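Local coordinates for protein response regulator ChrA (Corynebacterium diphtheriae, PDB 4YN8) that probably acts as a DNA-binding response regulator in a haem-sensing two-component system, joining a receiver domain to a LuxR-type helix-turn-helix domain, at residues M9-H14 / D49-D54. The protein carries 1 engineered substitution. Sequence-based numbering, arbitrary orientation.
Sequences MLIDDH and DVVVTD. With MG (magnesium ion), chain F.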
ATOM      1  N   MET A   9      10.304  15.094  14.478  1.00  8.79           N
ATOM      2  CA  MET A   9       8.956  14.794  14.950  1.00  8.96           C
ATOM      3  C   MET A   9       8.607  13.370  14.574  1.00  8.18           C
ATOM      4  O   MET A   9       8.706  13.007  13.423  1.00  7.53           O
ATOM      5  CB  MET A   9       7.897  15.711  14.382  1.00 10.81           C
ATOM      6  CG  MET A   9       6.477  15.364  14.874  1.00 13.68           C
ATOM      7  SD  MET A   9       5.380  16.772  14.539  1.00 21.56           S
ATOM      8  CE  MET A   9       4.211  16.604  15.868  1.00 25.15           C
ATOM      9  N   LEU A  10       8.229  12.592  15.569  1.00  7.93           N
ATOM     10  CA  LEU A  10       7.990  11.157  15.409  1.00  8.29           C
ATOM     11  C   LEU A  10       6.520  10.904  15.595  1.00  8.35           C
ATOM     12  O   LEU A  10       5.969  11.247  16.642  1.00  8.77           O
ATOM     13  CB  LEU A  10       8.763  10.406  16.486  1.00  8.79           C
ATOM     14  CG  LEU A  10       8.508   8.899  16.577  1.00  9.14           C
ATOM     15  CD1 LEU A  10       8.977   8.269  15.288  1.00  9.56           C
ATOM     16  CD2 LEU A  10       9.287   8.372  17.754  1.00  9.94           C
ATOM     17  N   ILE A  11       5.898  10.263  14.618  1.00  8.83           N
ATOM     18  CA  ILE A  11       4.442  10.108  14.556  1.00  8.44           C
ATOM     19  C   ILE A  11       4.116   8.628  14.398  1.00  9.35           C
ATOM     20  O   ILE A  11       4.647   7.964  13.490  1.00  9.44           O
ATOM     21  CB  ILE A  11       3.889  10.889  13.382  1.00  8.92           C
ATOM     22  CG1 ILE A  11       4.361  12.341  13.485  1.00  9.76           C
ATOM     23  CG2 ILE A  11       2.354  10.831  13.364  1.00  8.96           C
ATOM     24  CD1 ILE A  11       3.710  13.275  12.490  1.00 10.72           C
ATOM     25  N   ASP A  12       3.289   8.114  15.302  1.00  8.77           N
ATOM     26  CA  ASP A  12       2.860   6.711  15.263  1.00 10.31           C
ATOM     27  C   ASP A  12       1.686   6.607  16.210  1.00  9.56           C
ATOM     28  O   ASP A  12       1.757   7.120  17.332  1.00 10.03           O
ATOM     29  CB  ASP A  12       4.014   5.807  15.748  1.00 11.66           C
ATOM     30  CG  ASP A  12       3.742   4.325  15.586  1.00 13.95           C
ATOM     31  OD1 ASP A  12       2.585   3.831  15.670  1.00 13.07           O
ATOM     32  OD2 ASP A  12       4.768   3.641  15.364  1.00 19.76           O
ATOM     33  N   ASP A  13       0.658   5.889  15.788  1.00 10.22           N
ATOM     34  CA  ASP A  13      -0.551   5.748  16.614  0.50 11.11           C
ATOM     35  C   ASP A  13      -0.401   4.751  17.743  1.00 11.87           C
ATOM     36  O   ASP A  13      -1.306   4.648  18.622  1.00 11.81           O
ATOM     37  CB  ASP A  13      -1.726   5.331  15.763  0.50 11.41           C
ATOM     38  CG  ASP A  13      -3.052   5.399  16.524  0.50 13.18           C
ATOM     39  OD1 ASP A  13      -3.301   6.422  17.198  0.50 12.30           O
ATOM     40  OD2 ASP A  13      -3.815   4.423  16.416  0.50 14.59           O
ATOM     41  N   HIS A  14       0.682   3.996  17.717  1.00 12.45           N
ATOM     42  CA  HIS A  14       0.952   2.924  18.689  1.00 12.89           C
ATOM     43  C   HIS A  14       2.044   3.267  19.628  1.00 11.63           C
ATOM     44  O   HIS A  14       3.206   3.148  19.287  1.00 11.62           O
ATOM     45  CB  HIS A  14       1.219   1.618  17.911  1.00 14.48           C
ATOM     46  CG  HIS A  14       0.147   1.331  16.939  1.00 15.94           C
ATOM     47  ND1 HIS A  14       0.230   1.659  15.586  1.00 20.00           N
ATOM     48  CD2 HIS A  14      -1.108   0.915  17.151  1.00 16.68           C
ATOM     49  CE1 HIS A  14      -0.936   1.396  15.024  1.00 19.02           C
ATOM     50  NE2 HIS A  14      -1.762   0.966  15.962  1.00 17.98           N
ATOM     51  N   ASP A  49      12.958  19.463  11.721  1.00  9.38           N
ATOM     52  CA  ASP A  49      13.849  19.242  10.557  1.00  9.80           C
ATOM     53  C   ASP A  49      13.404  18.041   9.688  1.00  8.86           C
ATOM     54  O   ASP A  49      13.501  18.094   8.466  1.00  7.81           O
ATOM     55  CB  ASP A  49      15.247  18.979  11.053  1.00 10.55           C
ATOM     56  CG  ASP A  49      15.922  20.205  11.663  1.00 12.59           C
ATOM     57  OD1 ASP A  49      15.716  21.313  11.114  1.00 13.05           O
ATOM     58  OD2 ASP A  49      16.645  20.050  12.676  1.00 12.56           O
ATOM     59  N   VAL A  50      12.905  16.998  10.348  1.00  8.22           N
ATOM     60  CA  VAL A  50      12.490  15.758   9.682  1.00  7.88           C
ATOM     61  C   VAL A  50      11.239  15.237  10.400  1.00  7.36           C
ATOM     62  O   VAL A  50      11.221  15.198  11.627  1.00  7.33           O
ATOM     63  CB  VAL A  50      13.620  14.701   9.777  1.00  8.28           C
ATOM     64  CG1 VAL A  50      13.130  13.405   9.201  1.00  8.94           C
ATOM     65  CG2 VAL A  50      14.907  15.150   9.011  1.00  8.84           C
ATOM     66  N   VAL A  51      10.246  14.833   9.640  1.00  7.03           N
ATOM     67  CA  VAL A  51       9.135  14.098  10.173  1.00  7.11           C
ATOM     68  C   VAL A  51       9.323  12.609   9.902  1.00  7.43           C
ATOM     69  O   VAL A  51       9.540  12.213   8.723  1.00  8.12           O
ATOM     70  CB  VAL A  51       7.789  14.564   9.569  1.00  7.51           C
ATOM     71  CG1 VAL A  51       6.657  13.661   9.990  1.00  7.72           C
ATOM     72  CG2 VAL A  51       7.479  16.003   9.938  1.00  7.48           C
ATOM     73  N   VAL A  52       9.262  11.824  10.959  1.00  7.44           N
ATOM     74  CA  VAL A  52       9.375  10.371  10.848  1.00  7.53           C
ATOM     75  C   VAL A  52       8.003   9.817  11.188  1.00  8.55           C
ATOM     76  O   VAL A  52       7.516   9.989  12.305  1.00  9.29           O
ATOM     77  CB  VAL A  52      10.461   9.822  11.783  1.00  7.84           C
ATOM     78  CG1 VAL A  52      10.516   8.298  11.743  1.00  8.29           C
ATOM     79  CG2 VAL A  52      11.819  10.433  11.440  1.00  8.20           C
ATOM     80  N   THR A  53       7.365   9.137  10.227  1.00  8.69           N
ATOM     81  CA  THR A  53       5.967   8.729  10.411  1.00  9.36           C
ATOM     82  C   THR A  53       5.706   7.295   9.944  1.00  9.80           C
ATOM     83  O   THR A  53       6.379   6.840   9.077  1.00 10.75           O
ATOM     84  CB  THR A  53       4.983   9.674   9.661  1.00  9.93           C
ATOM     85  OG1 THR A  53       3.602   9.346  10.027  1.00 11.20           O
ATOM     86  CG2 THR A  53       5.091   9.603   8.188  1.00 11.08           C
ATOM     87  N   ASP A  54       4.800   6.663  10.701  1.00 10.39           N
ATOM     88  CA  ASP A  54       3.986   5.475  10.417  0.52 12.13           C
ATOM     89  C   ASP A  54       3.048   5.673   9.231  1.00 11.47           C
ATOM     90  O   ASP A  54       2.734   6.817   8.876  1.00  9.89           O
ATOM     91  CB  ASP A  54       3.043   5.436  11.715  0.52 12.43           C
ATOM     92  CG  ASP A  54       2.516   4.149  12.034  0.52 15.21           C
ATOM     93  OD1 ASP A  54       3.285   3.215  12.454  0.52 19.88           O
ATOM     94  OD2 ASP A  54       1.280   4.054  11.987  0.52 15.60           O
TER
HETATM   95 MG    MG F 204       1.979   2.453  14.169  1.00 18.98          MG
HETATM   96  O   HOH W   1       1.419   1.149  12.766  1.00 17.47           O
HETATM   97  O   HOH W   2       0.775   4.177  13.541  0.50  5.31           O
HETATM   98  O   HOH W   3       3.488   1.447  15.140  1.00 18.37           O
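D12 and D54 meet at a magnesium ion, bound by D12 OD1 at 2.1 Å and D54 OD1 at 2.3 Å. Their carboxylates stack with planes 28° apart, and the two bound oxygens take adjacent positions round the metal, close to a right angle apart. H14 ND1 is the third protein ligand, at 2.4 Å; three waters bring the count to six. D12 OD1 has a second job: H14 N donates to it at 2.8 Å, from above the carboxylate plane, closing an Asx turn that brings the imidazole to the metal. D54 OD1 likewise takes a hydrogen bond from K103. D54 is modelled in two conformers, so its details deserve some caution. This is the acidic pocket of a CheY-like receiver domain, and D54 is probably the phospho-acceptor, as in other receiver domains.

Leading into the site are two parallel strands. M9 N donates to V50 O and M9 O accepts from V52 N (2.8 Å); I11 N then reaches V52 O, and I11 O takes D54 N at 3.1 Å. That last bond ties the backbone of D54 to I11, the last residue of its strand and the one just before D12. T53 OG1, anti to its own N (chi1 -172°), donates to D54 O at 2.9 Å on an in-plane lone pair, while its other side rests on I11 CB and CG2.

L10 shares a sheet face with V52, its CD1 3.9 Å from V52 CG1; on the other face I11 CD1 packs on V51 CG1. The L10 backbone turns the opposite way, bonding to A35 and A37 of strand 31-37. Helix 15-26 lies over L10, helix 62-72 packs through L65 against I11, V51 and T53, and strand 77-81 flanks 50-53.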